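Esterase (Xanthomonas oryzae pv. oryzae, PDB 3H2I) is an esterase that degrades the cell wall of rice, an activity tied to the virulence of this plant pathogen and to the innate immune responses of its host. Local coordinates at residues P80-G85 / Y118-S123; H86-L91 / G174-G179; V110-S115 / T380-I385; L329-S334 / V386-Q391. The protein carries 1 engineered substitution. One frame throughout, in Å; residues are numbered along the deposited sequence.

Contact 1 of 4, residues P80-G85 / Y118-S123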
loop_
_atom_site.group_PDB
_atom_site.type_symbol
_atom_site.label_atom_id
_atom_site.label_comp_id
_atom_site.label_asym_id
_atom_site.label_seq_id
_atom_site.Cartn_x
_atom_site.Cartn_y
_atom_site.Cartn_z
ATOM N N PRO A 80 -11.080 13.209 -11.601
ATOM C CA PRO A 80 -11.071 11.746 -11.586
ATOM C C PRO A 80 -10.840 11.381 -10.119
ATOM O O PRO A 80 -10.255 12.174 -9.380
ATOM C CB PRO A 80 -9.873 11.410 -12.463
ATOM C CG PRO A 80 -8.911 12.512 -12.115
ATOM C CD PRO A 80 -9.806 13.739 -12.117
ATOM N N LEU A 81 -11.308 10.213 -9.689
ATOM C CA LEU A 81 -11.116 9.793 -8.302
ATOM C C LEU A 81 -10.003 8.752 -8.225
ATOM O O LEU A 81 -10.073 7.710 -8.870
ATOM C CB LEU A 81 -12.416 9.210 -7.728
ATOM C CG LEU A 81 -12.409 8.714 -6.274
ATOM C CD1 LEU A 81 -12.125 9.875 -5.342
ATOM C CD2 LEU A 81 -13.754 8.094 -5.920
ATOM N N LEU A 82 -8.982 9.040 -7.427
ATOM C CA LEU A 82 -7.851 8.140 -7.275
ATOM C C LEU A 82 -7.757 7.540 -5.872
ATOM O O LEU A 82 -7.524 8.258 -4.890
ATOM C CB LEU A 82 -6.551 8.884 -7.597
ATOM C CG LEU A 82 -5.239 8.145 -7.326
ATOM C CD1 LEU A 82 -5.078 6.993 -8.306
ATOM C CD2 LEU A 82 -4.079 9.114 -7.465
ATOM N N GLY A 83 -7.940 6.223 -5.783
ATOM C CA GLY A 83 -7.849 5.548 -4.503
ATOM C C GLY A 83 -6.387 5.237 -4.262
ATOM O O GLY A 83 -5.730 4.705 -5.147
ATOM N N TRP A 84 -5.868 5.550 -3.077
ATOM C CA TRP A 84 -4.454 5.302 -2.802
ATOM C C TRP A 84 -4.127 4.374 -1.629
ATOM O O TRP A 84 -4.763 4.419 -0.582
ATOM C CB TRP A 84 -3.738 6.641 -2.609
ATOM C CG TRP A 84 -2.314 6.521 -2.132
ATOM C CD1 TRP A 84 -1.874 6.543 -0.837
ATOM C CD2 TRP A 84 -1.144 6.377 -2.950
ATOM N NE1 TRP A 84 -0.500 6.427 -0.800
ATOM C CE2 TRP A 84 -0.029 6.323 -2.084
ATOM C CE3 TRP A 84 -0.933 6.292 -4.332
ATOM C CZ2 TRP A 84 1.283 6.189 -2.557
ATOM C CZ3 TRP A 84 0.377 6.158 -4.803
ATOM C CH2 TRP A 84 1.464 6.108 -3.915
ATOM N N GLY A 85 -3.108 3.542 -1.819
ATOM C CA GLY A 85 -2.689 2.623 -0.776
ATOM C C GLY A 85 -1.333 3.031 -0.231
ATOM O O GLY A 85 -0.340 3.013 -0.953
ATOM N N TYR A 118 -6.156 15.568 -9.521
ATOM C CA TYR A 118 -6.634 14.266 -9.067
ATOM C C TYR A 118 -7.159 14.322 -7.646
ATOM O O TYR A 118 -6.462 14.791 -6.748
ATOM C CB TYR A 118 -5.511 13.217 -9.084
ATOM C CG TYR A 118 -5.008 12.821 -10.453
ATOM C CD1 TYR A 118 -4.090 13.614 -11.140
ATOM C CD2 TYR A 118 -5.470 11.659 -11.069
ATOM C CE1 TYR A 118 -3.645 13.260 -12.414
ATOM C CE2 TYR A 118 -5.037 11.298 -12.335
ATOM C CZ TYR A 118 -4.125 12.102 -13.004
ATOM O OH TYR A 118 -3.714 11.744 -14.263
ATOM N N VAL A 119 -8.386 13.855 -7.435
ATOM C CA VAL A 119 -8.920 13.788 -6.083
ATOM C C VAL A 119 -8.255 12.518 -5.551
ATOM O O VAL A 119 -8.356 11.459 -6.173
ATOM C CB VAL A 119 -10.457 13.588 -6.063
ATOM C CG1 VAL A 119 -10.921 13.288 -4.641
ATOM C CG2 VAL A 119 -11.164 14.836 -6.597
ATOM N N VAL A 120 -7.555 12.615 -4.427
ATOM C CA VAL A 120 -6.887 11.440 -3.887
ATOM C C VAL A 120 -7.569 10.962 -2.617
ATOM O O VAL A 120 -7.786 11.751 -1.693
ATOM C CB VAL A 120 -5.408 11.725 -3.549
ATOM C CG1 VAL A 120 -4.697 10.423 -3.193
ATOM C CG2 VAL A 120 -4.716 12.399 -4.719
ATOM N N VAL A 121 -7.908 9.674 -2.573
ATOM C CA VAL A 121 -8.543 9.082 -1.388
ATOM C C VAL A 121 -7.713 7.902 -0.886
ATOM O O VAL A 121 -7.442 6.958 -1.632
ATOM C CB VAL A 121 -9.975 8.565 -1.680
ATOM C CG1 VAL A 121 -10.583 7.978 -0.403
ATOM C CG2 VAL A 121 -10.849 9.690 -2.202
ATOM N N GLY A 122 -7.300 7.962 0.377
ATOM C CA GLY A 122 -6.514 6.884 0.941
ATOM C C GLY A 122 -7.028 6.432 2.296
ATOM O O GLY A 122 -7.319 7.256 3.165
ATOM N N SER A 123 -7.156 5.123 2.483
ATOM C CA SER A 123 -7.603 4.602 3.769
ATOM C C SER A 123 -6.372 4.353 4.618
ATOM O O SER A 123 -5.334 3.948 4.097
ATOM C CB SER A 123 -8.353 3.283 3.611
ATOM O OG SER A 123 -8.431 2.630 4.870
HETATM O O HOH W 1 -6.502 2.926 0.552
#
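Leu81, Leu82 and Gly83 pair with Val119, Val120 and Val121 as neighbouring parallel strands at the heart of the mixed sheet, in an alpha/beta-hydrolase fold. Helices 96-102 and 108-114 lie in the crossover between them, making a beta-alpha-beta unit. The strand axes are 32° apart, in keeping with sheet twist. Backbone bonds carry the pairing. Val119 N reaches Pro80 O at 3.2 Å, Leu82 N binds Val119 O at 2.8 Å, and Val121 N meets Leu82 O in the straightest bond, 172° at the hydrogen. Trp84 N, 2.6 Å from Val121 O, comes in tilted from the carbonyl plane. CA-H...O contacts lie between these bonds, among them Gly83 CA to Val121 O at 3.2 Å.

Apolar contacts split between the two faces. Leu81, Val119 and Val121 share one. With CG anti to the backbone N (chi1 -180°), Leu81 reaches across to both valines: Leu81 CD1 is 3.7 Å from Val119 CG1. Leu81 CD1 is pressed to 3.4 Å against Val121 CG2, tighter than usual. Helix 141-162 packs on this side. The opposite face carries Leu82, Trp84 and Val120; here Trp84 CB leans on Val120 CG1, while the indole leads away to Ile385 of helix 376-396. At the start of the pair Pro80 CG meets Tyr118 CD2 obliquely, the two side chains crossing at about a right angle, and Tyr118 OH is bound to Asp394. At the other end water 1 bridges the separating strands, donating to Trp84 O at 2.6 Å and accepting from Ser123 N.

Contact 2 of 4, residues H86-L91 / G174-G179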
loop_
_atom_site.group_PDB
_atom_site.type_symbol
_atom_site.label_atom_id
_atom_site.label_comp_id
_atom_site.label_asym_id
_atom_site.label_seq_id
_atom_site.Cartn_x
_atom_site.Cartn_y
_atom_site.Cartn_z
ATOM N N HIS A 86 -1.283 3.401 1.043
ATOM C CA HIS A 86 -0.027 3.812 1.652
ATOM C C HIS A 86 0.827 2.579 1.930
ATOM O O HIS A 86 0.328 1.453 1.885
ATOM C CB HIS A 86 -0.285 4.612 2.950
ATOM C CG HIS A 86 -0.746 3.788 4.114
ATOM N ND1 HIS A 86 -2.004 3.915 4.665
ATOM C CD2 HIS A 86 -0.098 2.875 4.876
ATOM C CE1 HIS A 86 -2.109 3.119 5.715
ATOM N NE2 HIS A 86 -0.965 2.476 5.865
ATOM N N PRO A 87 2.129 2.778 2.212
ATOM C CA PRO A 87 3.055 1.675 2.495
ATOM C C PRO A 87 2.998 1.144 3.928
ATOM O O PRO A 87 2.225 1.627 4.763
ATOM C CB PRO A 87 4.415 2.276 2.142
ATOM C CG PRO A 87 4.246 3.704 2.547
ATOM C CD PRO A 87 2.864 4.047 2.047
ATOM N N THR A 88 3.825 0.140 4.199
ATOM C CA THR A 88 3.880 -0.486 5.511
ATOM C C THR A 88 3.925 0.531 6.649
ATOM O O THR A 88 4.773 1.419 6.668
ATOM C CB THR A 88 5.112 -1.400 5.620
ATOM O OG1 THR A 88 5.110 -2.318 4.519
ATOM C CG2 THR A 88 5.092 -2.174 6.933
ATOM N N GLU A 89 3.004 0.394 7.594
ATOM C CA GLU A 89 2.949 1.299 8.729
ATOM C C GLU A 89 2.880 0.509 10.034
ATOM O O GLU A 89 1.903 -0.203 10.292
ATOM C CB GLU A 89 1.737 2.228 8.603
ATOM C CG GLU A 89 1.619 3.228 9.743
ATOM C CD GLU A 89 2.808 4.168 9.810
ATOM O OE1 GLU A 89 2.834 5.145 9.029
ATOM O OE2 GLU A 89 3.720 3.923 10.631
ATOM N N ALA A 90 3.920 0.638 10.857
ATOM C CA ALA A 90 3.968 -0.073 12.129
ATOM C C ALA A 90 3.417 0.750 13.284
ATOM O O ALA A 90 3.003 0.192 14.300
ATOM C CB ALA A 90 5.394 -0.508 12.434
ATOM N N LEU A 91 3.407 2.073 13.133
ATOM C CA LEU A 91 2.898 2.952 14.184
ATOM C C LEU A 91 1.373 2.954 14.147
ATOM O O LEU A 91 0.767 3.571 13.275
ATOM C CB LEU A 91 3.427 4.373 13.998
ATOM C CG LEU A 91 3.094 5.347 15.133
ATOM C CD1 LEU A 91 3.815 4.910 16.403
ATOM C CD2 LEU A 91 3.518 6.764 14.744
ATOM N N GLY A 174 -0.647 2.788 -5.524
ATOM C CA GLY A 174 -0.200 2.540 -4.164
ATOM C C GLY A 174 1.264 2.151 -4.189
ATOM O O GLY A 174 1.741 1.605 -5.179
ATOM N N TYR A 175 1.979 2.423 -3.104
ATOM C CA TYR A 175 3.403 2.124 -3.032
ATOM C C TYR A 175 3.746 1.096 -1.948
ATOM O O TYR A 175 3.257 1.183 -0.823
ATOM C CB TYR A 175 4.166 3.438 -2.810
ATOM C CG TYR A 175 5.524 3.282 -2.160
ATOM C CD1 TYR A 175 6.563 2.611 -2.803
ATOM C CD2 TYR A 175 5.757 3.777 -0.880
ATOM C CE1 TYR A 175 7.802 2.434 -2.179
ATOM C CE2 TYR A 175 6.988 3.606 -0.251
ATOM C CZ TYR A 175 8.003 2.934 -0.901
ATOM O OH TYR A 175 9.212 2.756 -0.258
ATOM N N SER A 176 4.585 0.125 -2.311
ATOM C CA SER A 176 5.041 -0.941 -1.415
ATOM C C SER A 176 3.846 -1.796 -0.984
ATOM O O SER A 176 3.235 -2.455 -1.825
ATOM C CB SER A 176 5.756 -0.335 -0.205
ATOM O OG SER A 176 6.571 -1.299 0.437
ATOM N N GLN A 177 3.508 -1.811 0.303
ATOM C CA GLN A 177 2.330 -2.583 0.720
ATOM C C GLN A 177 1.170 -1.992 -0.073
ATOM O O GLN A 177 0.240 -2.693 -0.454
ATOM C CB GLN A 177 2.035 -2.430 2.223
ATOM C CG GLN A 177 0.807 -3.224 2.670
ATOM C CD GLN A 177 0.274 -2.821 4.034
ATOM O OE1 GLN A 177 -0.829 -3.212 4.419
ATOM N NE2 GLN A 177 1.049 -2.044 4.773
ATOM N N GLY A 178 1.251 -0.688 -0.323
ATOM C CA GLY A 178 0.219 0.003 -1.076
ATOM C C GLY A 178 0.031 -0.537 -2.483
ATOM O O GLY A 178 -1.058 -0.422 -3.059
ATOM N N GLY A 179 1.089 -1.117 -3.050
ATOM C CA GLY A 179 0.991 -1.679 -4.390
ATOM C C GLY A 179 0.123 -2.926 -4.319
ATOM O O GLY A 179 -0.723 -3.175 -5.181
HETATM O O HOH W 2 6.247 -0.606 2.899
#
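Pro87 and Tyr175 form the tight part of this contact. Pro87 CB lies 3.6 Å from Tyr175 CD2 and 3.4 Å from Tyr175 O, with CG of the proline close behind, so the pyrrolidine meets the ring obliquely at CD2 and also abuts the carbonyl of the same residue. Ser176 CB touches Pro87 CB at 3.8 Å and also sits over the centre of one face of the Tyr175 ring. Beside it His86 CA and Gly178 CA approach to 4.7 Å, an approach made where residue 178 carries no side chain. No direct hydrogen bond joins the two segments.

The other side is looser and wetter. Water 2 bridges the gap, accepting from Thr88 N at 2.8 Å and bonded to Ser176 OG at 2.6 Å. Thr88 crosses Gln177 at about a right angle, with its OG1 3.8 Å from Gln177 CB; that hydroxyl is bound to Tyr138. Beyond Thr88 the loop turns off: Glu89 bends back on its own segment, its OE2 taking Leu91 N on the anti side at 3.1 Å.

A chi1 of -161° turns Ser176 OG toward water 2 and NE2 of His377. The backbone there is strained, with a positive phi of 63°, right before helix 177-192. The placing of Thr88 N, sharing water 2 with Ser176 OG, is consistent with an oxyanion-hole donor. Gly174, Ser176 and Gly178 fit the GxSxG nucleophile elbow, and Ser176 with His377 and Asp336 is consistent with a serine hydrolase triad.

Contact 3 of 4, residues V110-S115 / T380-I385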
loop_
_atom_site.group_PDB
_atom_site.type_symbol
_atom_site.label_atom_id
_atom_site.label_comp_id
_atom_site.label_asym_id
_atom_site.label_seq_id
_atom_site.Cartn_x
_atom_site.Cartn_y
_atom_site.Cartn_z
ATOM N N VAL A 110 0.200 15.293 -2.665
ATOM C CA VAL A 110 -0.189 16.698 -2.814
ATOM C C VAL A 110 0.568 17.364 -3.965
ATOM O O VAL A 110 -0.035 17.926 -4.879
ATOM C CB VAL A 110 0.128 17.515 -1.543
ATOM C CG1 VAL A 110 -0.221 18.982 -1.769
ATOM C CG2 VAL A 110 -0.638 16.963 -0.355
ATOM N N THR A 111 1.895 17.287 -3.920
ATOM C CA THR A 111 2.730 17.919 -4.942
ATOM C C THR A 111 2.656 17.303 -6.336
ATOM O O THR A 111 2.743 18.017 -7.332
ATOM C CB THR A 111 4.223 17.935 -4.518
ATOM O OG1 THR A 111 4.727 16.598 -4.501
ATOM C CG2 THR A 111 4.389 18.544 -3.125
ATOM N N ARG A 112 2.487 15.986 -6.418
ATOM C CA ARG A 112 2.451 15.315 -7.716
ATOM C C ARG A 112 1.086 14.930 -8.280
ATOM O O ARG A 112 0.923 14.839 -9.493
ATOM C CB ARG A 112 3.322 14.054 -7.669
ATOM C CG ARG A 112 4.756 14.285 -7.206
ATOM C CD ARG A 112 5.528 15.168 -8.177
ATOM N NE ARG A 112 6.950 15.197 -7.848
ATOM C CZ ARG A 112 7.866 15.873 -8.535
ATOM N NH1 ARG A 112 7.515 16.585 -9.599
ATOM N NH2 ARG A 112 9.136 15.832 -8.158
ATOM N N LEU A 113 0.103 14.694 -7.422
ATOM C CA LEU A 113 -1.201 14.273 -7.927
ATOM C C LEU A 113 -2.355 15.242 -7.695
ATOM O O LEU A 113 -2.912 15.773 -8.651
ATOM C CB LEU A 113 -1.545 12.897 -7.352
ATOM C CG LEU A 113 -0.617 11.767 -7.805
ATOM C CD1 LEU A 113 -0.665 10.622 -6.805
ATOM C CD2 LEU A 113 -1.022 11.303 -9.199
ATOM N N ALA A 114 -2.728 15.464 -6.439
ATOM C CA ALA A 114 -3.831 16.378 -6.148
ATOM C C ALA A 114 -3.615 17.736 -6.825
ATOM O O ALA A 114 -4.560 18.333 -7.323
ATOM C CB ALA A 114 -3.978 16.566 -4.646
ATOM N N SER A 115 -2.367 18.204 -6.845
ATOM C CA SER A 115 -2.026 19.489 -7.455
ATOM C C SER A 115 -2.138 19.433 -8.968
ATOM O O SER A 115 -1.939 20.438 -9.647
ATOM C CB SER A 115 -0.599 19.899 -7.089
ATOM O OG SER A 115 0.337 19.027 -7.700
ATOM N N THR A 380 11.574 4.616 -5.248
ATOM C CA THR A 380 10.556 4.372 -6.272
ATOM C C THR A 380 9.212 5.037 -5.998
ATOM O O THR A 380 8.411 5.213 -6.911
ATOM C CB THR A 380 10.304 2.859 -6.480
ATOM O OG1 THR A 380 9.702 2.300 -5.309
ATOM C CG2 THR A 380 11.607 2.143 -6.760
ATOM N N LYS A 381 8.958 5.409 -4.750
ATOM C CA LYS A 381 7.685 6.036 -4.417
ATOM C C LYS A 381 7.373 7.243 -5.311
ATOM O O LYS A 381 6.529 7.154 -6.200
ATOM C CB LYS A 381 7.661 6.465 -2.949
ATOM C CG LYS A 381 6.346 7.091 -2.516
ATOM C CD LYS A 381 6.447 7.662 -1.111
ATOM C CE LYS A 381 5.159 8.342 -0.704
ATOM N NZ LYS A 381 5.268 9.004 0.629
ATOM N N GLU A 382 8.047 8.365 -5.080
ATOM C CA GLU A 382 7.786 9.566 -5.877
ATOM C C GLU A 382 8.199 9.401 -7.326
ATOM O O GLU A 382 7.580 9.964 -8.229
ATOM C CB GLU A 382 8.497 10.779 -5.276
ATOM C CG GLU A 382 8.363 12.037 -6.115
ATOM C CD GLU A 382 8.790 13.291 -5.378
ATOM O OE1 GLU A 382 9.741 13.219 -4.568
ATOM O OE2 GLU A 382 8.185 14.357 -5.625
ATOM N N SER A 383 9.248 8.621 -7.549
ATOM C CA SER A 383 9.731 8.387 -8.901
ATOM C C SER A 383 8.653 7.704 -9.737
ATOM O O SER A 383 8.356 8.132 -10.849
ATOM C CB SER A 383 10.990 7.523 -8.864
ATOM O OG SER A 383 11.480 7.318 -10.172
ATOM N N CYS A 384 8.061 6.646 -9.194
ATOM C CA CYS A 384 7.025 5.910 -9.901
ATOM C C CYS A 384 5.698 6.661 -9.976
ATOM O O CYS A 384 4.904 6.432 -10.890
ATOM C CB CYS A 384 6.807 4.544 -9.251
ATOM S SG CYS A 384 7.888 3.211 -9.870
ATOM N N ILE A 385 5.452 7.548 -9.014
ATOM C CA ILE A 385 4.216 8.333 -9.015
ATOM C C ILE A 385 4.184 9.193 -10.270
ATOM O O ILE A 385 3.180 9.246 -10.979
ATOM C CB ILE A 385 4.132 9.280 -7.795
ATOM C CG1 ILE A 385 3.931 8.471 -6.510
ATOM C CG2 ILE A 385 2.994 10.279 -7.987
ATOM C CD1 ILE A 385 2.726 7.600 -6.542
#
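Arg112 and Ile385 make the nearest backbone approach, CA to CA 7.3 Å, between helix 110-114 and helix 380-385, whose axes are 10.6 Å apart and inclined at 33°. Across that gap one salt bridge and one methyl do the work. Arg112 NE donates to Glu382 OE2 at 2.7 Å, and NH2 adds a weak bond to the same oxygen at 3.1 Å, so a single carboxylate atom is held at the edge of the guanidinium. OE2 lies near the guanidinium plane and receives NE on its anti side, while the two planar groups are turned 69° against each other. A bend in the arginine chain at chi2 (-64°) swings the guanidinium round to Glu382, which reaches out in an extended form. NH1 of Arg112 has a second charged partner in Glu38.

Next to this salt bridge Ile385 CG2 fits between Arg112 and Leu113, 3.8 Å from Arg112 CB and 3.9 Å from Leu113 CD1. The first helix ends in a wider pi-type turn, with Ser115 N bonded to Val110 O. The arrangement is a helix pair with a salt bridge flanking an apolar contact, and it joins the crossover helix 108-114 to the last helix of the alpha/beta-hydrolase fold, whose first turn carries His377 of the probable triad.

Contact 4 of 4, residues L329-S334 / V386-Q391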
loop_
_atom_site.group_PDB
_atom_site.type_symbol
_atom_site.label_atom_id
_atom_site.label_comp_id
_atom_site.label_asym_id
_atom_site.label_seq_id
_atom_site.Cartn_x
_atom_site.Cartn_y
_atom_site.Cartn_z
ATOM N N LEU A 329 -0.416 -0.451 -15.254
ATOM C CA LEU A 329 1.004 -0.193 -15.394
ATOM C C LEU A 329 1.695 -0.474 -14.065
ATOM O O LEU A 329 1.542 0.280 -13.102
ATOM C CB LEU A 329 1.248 1.257 -15.821
ATOM C CG LEU A 329 2.710 1.704 -15.971
ATOM C CD1 LEU A 329 3.436 0.807 -16.968
ATOM C CD2 LEU A 329 2.755 3.159 -16.440
ATOM N N LEU A 330 2.438 -1.573 -14.008
ATOM C CA LEU A 330 3.170 -1.930 -12.805
ATOM C C LEU A 330 4.499 -1.178 -12.861
ATOM O O LEU A 330 5.208 -1.261 -13.854
ATOM C CB LEU A 330 3.410 -3.443 -12.765
ATOM C CG LEU A 330 2.161 -4.330 -12.863
ATOM C CD1 LEU A 330 2.568 -5.789 -12.761
ATOM C CD2 LEU A 330 1.160 -3.973 -11.754
ATOM N N CYS A 331 4.832 -0.433 -11.808
ATOM C CA CYS A 331 6.084 0.328 -11.792
ATOM C C CYS A 331 6.986 -0.127 -10.655
ATOM O O CYS A 331 6.507 -0.586 -9.618
ATOM C CB CYS A 331 5.803 1.822 -11.636
ATOM S SG CYS A 331 7.244 2.941 -11.779
ATOM N N GLY A 332 8.291 0.016 -10.860
ATOM C CA GLY A 332 9.254 -0.383 -9.854
ATOM C C GLY A 332 10.668 -0.154 -10.352
ATOM O O GLY A 332 10.866 0.466 -11.392
ATOM N N SER A 333 11.649 -0.658 -9.614
ATOM C CA SER A 333 13.044 -0.498 -9.982
ATOM C C SER A 333 13.799 -1.822 -9.890
ATOM O O SER A 333 13.672 -2.552 -8.906
ATOM C CB SER A 333 13.697 0.544 -9.067
ATOM O OG SER A 333 15.111 0.531 -9.168
ATOM N N SER A 334 14.577 -2.131 -10.924
ATOM C CA SER A 334 15.370 -3.357 -10.943
ATOM C C SER A 334 16.363 -3.367 -9.790
ATOM O O SER A 334 16.856 -4.428 -9.395
ATOM C CB SER A 334 16.144 -3.484 -12.256
ATOM O OG SER A 334 15.273 -3.808 -13.316
ATOM N N VAL A 386 5.302 9.864 -10.529
ATOM C CA VAL A 386 5.436 10.732 -11.689
ATOM C C VAL A 386 5.297 9.932 -12.980
ATOM O O VAL A 386 4.559 10.324 -13.884
ATOM C CB VAL A 386 6.811 11.454 -11.675
ATOM C CG1 VAL A 386 7.035 12.206 -12.988
ATOM C CG2 VAL A 386 6.867 12.424 -10.503
ATOM N N VAL A 387 5.999 8.805 -13.053
ATOM C CA VAL A 387 5.972 7.956 -14.238
ATOM C C VAL A 387 4.612 7.370 -14.578
ATOM O O VAL A 387 4.163 7.493 -15.720
ATOM C CB VAL A 387 6.995 6.802 -14.122
ATOM C CG1 VAL A 387 6.694 5.725 -15.157
ATOM C CG2 VAL A 387 8.409 7.351 -14.330
ATOM N N VAL A 388 3.960 6.727 -13.606
ATOM C CA VAL A 388 2.651 6.135 -13.855
ATOM C C VAL A 388 1.648 7.249 -14.103
ATOM O O VAL A 388 0.705 7.087 -14.878
ATOM C CB VAL A 388 2.175 5.251 -12.672
ATOM C CG1 VAL A 388 3.219 4.170 -12.383
ATOM C CG2 VAL A 388 1.925 6.098 -11.444
ATOM N N ARG A 389 1.858 8.389 -13.458
ATOM C CA ARG A 389 0.962 9.517 -13.670
ATOM C C ARG A 389 1.021 9.950 -15.138
ATOM O O ARG A 389 -0.010 10.095 -15.791
ATOM C CB ARG A 389 1.365 10.695 -12.788
ATOM C CG ARG A 389 0.416 11.883 -12.882
ATOM C CD ARG A 389 1.080 13.131 -12.351
ATOM N NE ARG A 389 2.229 13.489 -13.176
ATOM C CZ ARG A 389 3.108 14.436 -12.868
ATOM N NH1 ARG A 389 2.973 15.131 -11.743
ATOM N NH2 ARG A 389 4.125 14.685 -13.687
ATOM N N ASP A 390 2.230 10.135 -15.660
ATOM C CA ASP A 390 2.399 10.567 -17.052
ATOM C C ASP A 390 2.103 9.503 -18.110
ATOM O O ASP A 390 1.486 9.797 -19.135
ATOM C CB ASP A 390 3.820 11.077 -17.300
ATOM C CG ASP A 390 4.201 12.208 -16.390
ATOM O OD1 ASP A 390 3.299 12.955 -15.957
ATOM O OD2 ASP A 390 5.414 12.359 -16.124
ATOM N N GLN A 391 2.552 8.275 -17.871
ATOM C CA GLN A 391 2.356 7.196 -18.834
ATOM C C GLN A 391 0.996 6.519 -18.830
ATOM O O GLN A 391 0.620 5.901 -19.824
ATOM C CB GLN A 391 3.444 6.136 -18.653
ATOM C CG GLN A 391 4.820 6.585 -19.133
ATOM C CD GLN A 391 5.898 5.551 -18.873
ATOM O OE1 GLN A 391 5.670 4.347 -19.016
ATOM N NE2 GLN A 391 7.085 6.017 -18.506
#
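Asp390 OD1, on the helix that Leu329 and Cys331 touch, is gripped twice by its neighbour in sequence: Arg389 NE and NH2 both stand 3.0 Å from it. The guanidinium comes side-on with the oxygen near its plane; NH2 uses the syn lone pair, whereas NE arrives from above the carboxylate plane. Arg389, whose CB is directed away from the strand, is also tied to Glu38 and to the backbone O of Arg112.

The contacts with the strand are made by carbon atoms and sulfur, with no hydrogen bond. Strand 329-332 and helix 386-391 run nearly antiparallel, at 154°, with axes 9.2 Å apart. Val388 CG1 presses on Cys331 CB at 3.6 Å. Leu329 CD2 reaches the helix backbone, 3.9 Å from Val388 CA and 3.8 Å from Gln391 CB, and the Leu329 and Gln391 side chains cross at about a right angle. SG of Cys331 is anti to the backbone N (chi1 -174°), which directs it to Cys384, one turn before Val388, and past Val387 CG1.

The chemistry is thus divided: a disulfide fixes the helix covalently to the strand, apolar carbon contacts lie beside it, and the ionic bonds lie within the helix and off the strand-facing side chains.

Overall arrangement
Contacts 1 and 2 follow one another through the sheet: Gly85 O probably bonds Tyr175 N, so backbone pairing passes into the elbow region, where water replaces direct bonds. Contact 2 lies nearest the chain centre, yet its loop is partly exposed; contact 1 is buried throughout. Contacts 3 and 4 lie farther out, with Arg112 and Glu382 of contact 3 partly exposed and Gln391 of contact 4 exposed. Both use helix 376-396, which faces helix 108-114 through a salt bridge and strand 328-332 through apolar contacts, and the disulfide spans the two. Tyr175 of contact 2 packs on Lys381 of contact 3, bringing this helix against the sheet beside the probable active site.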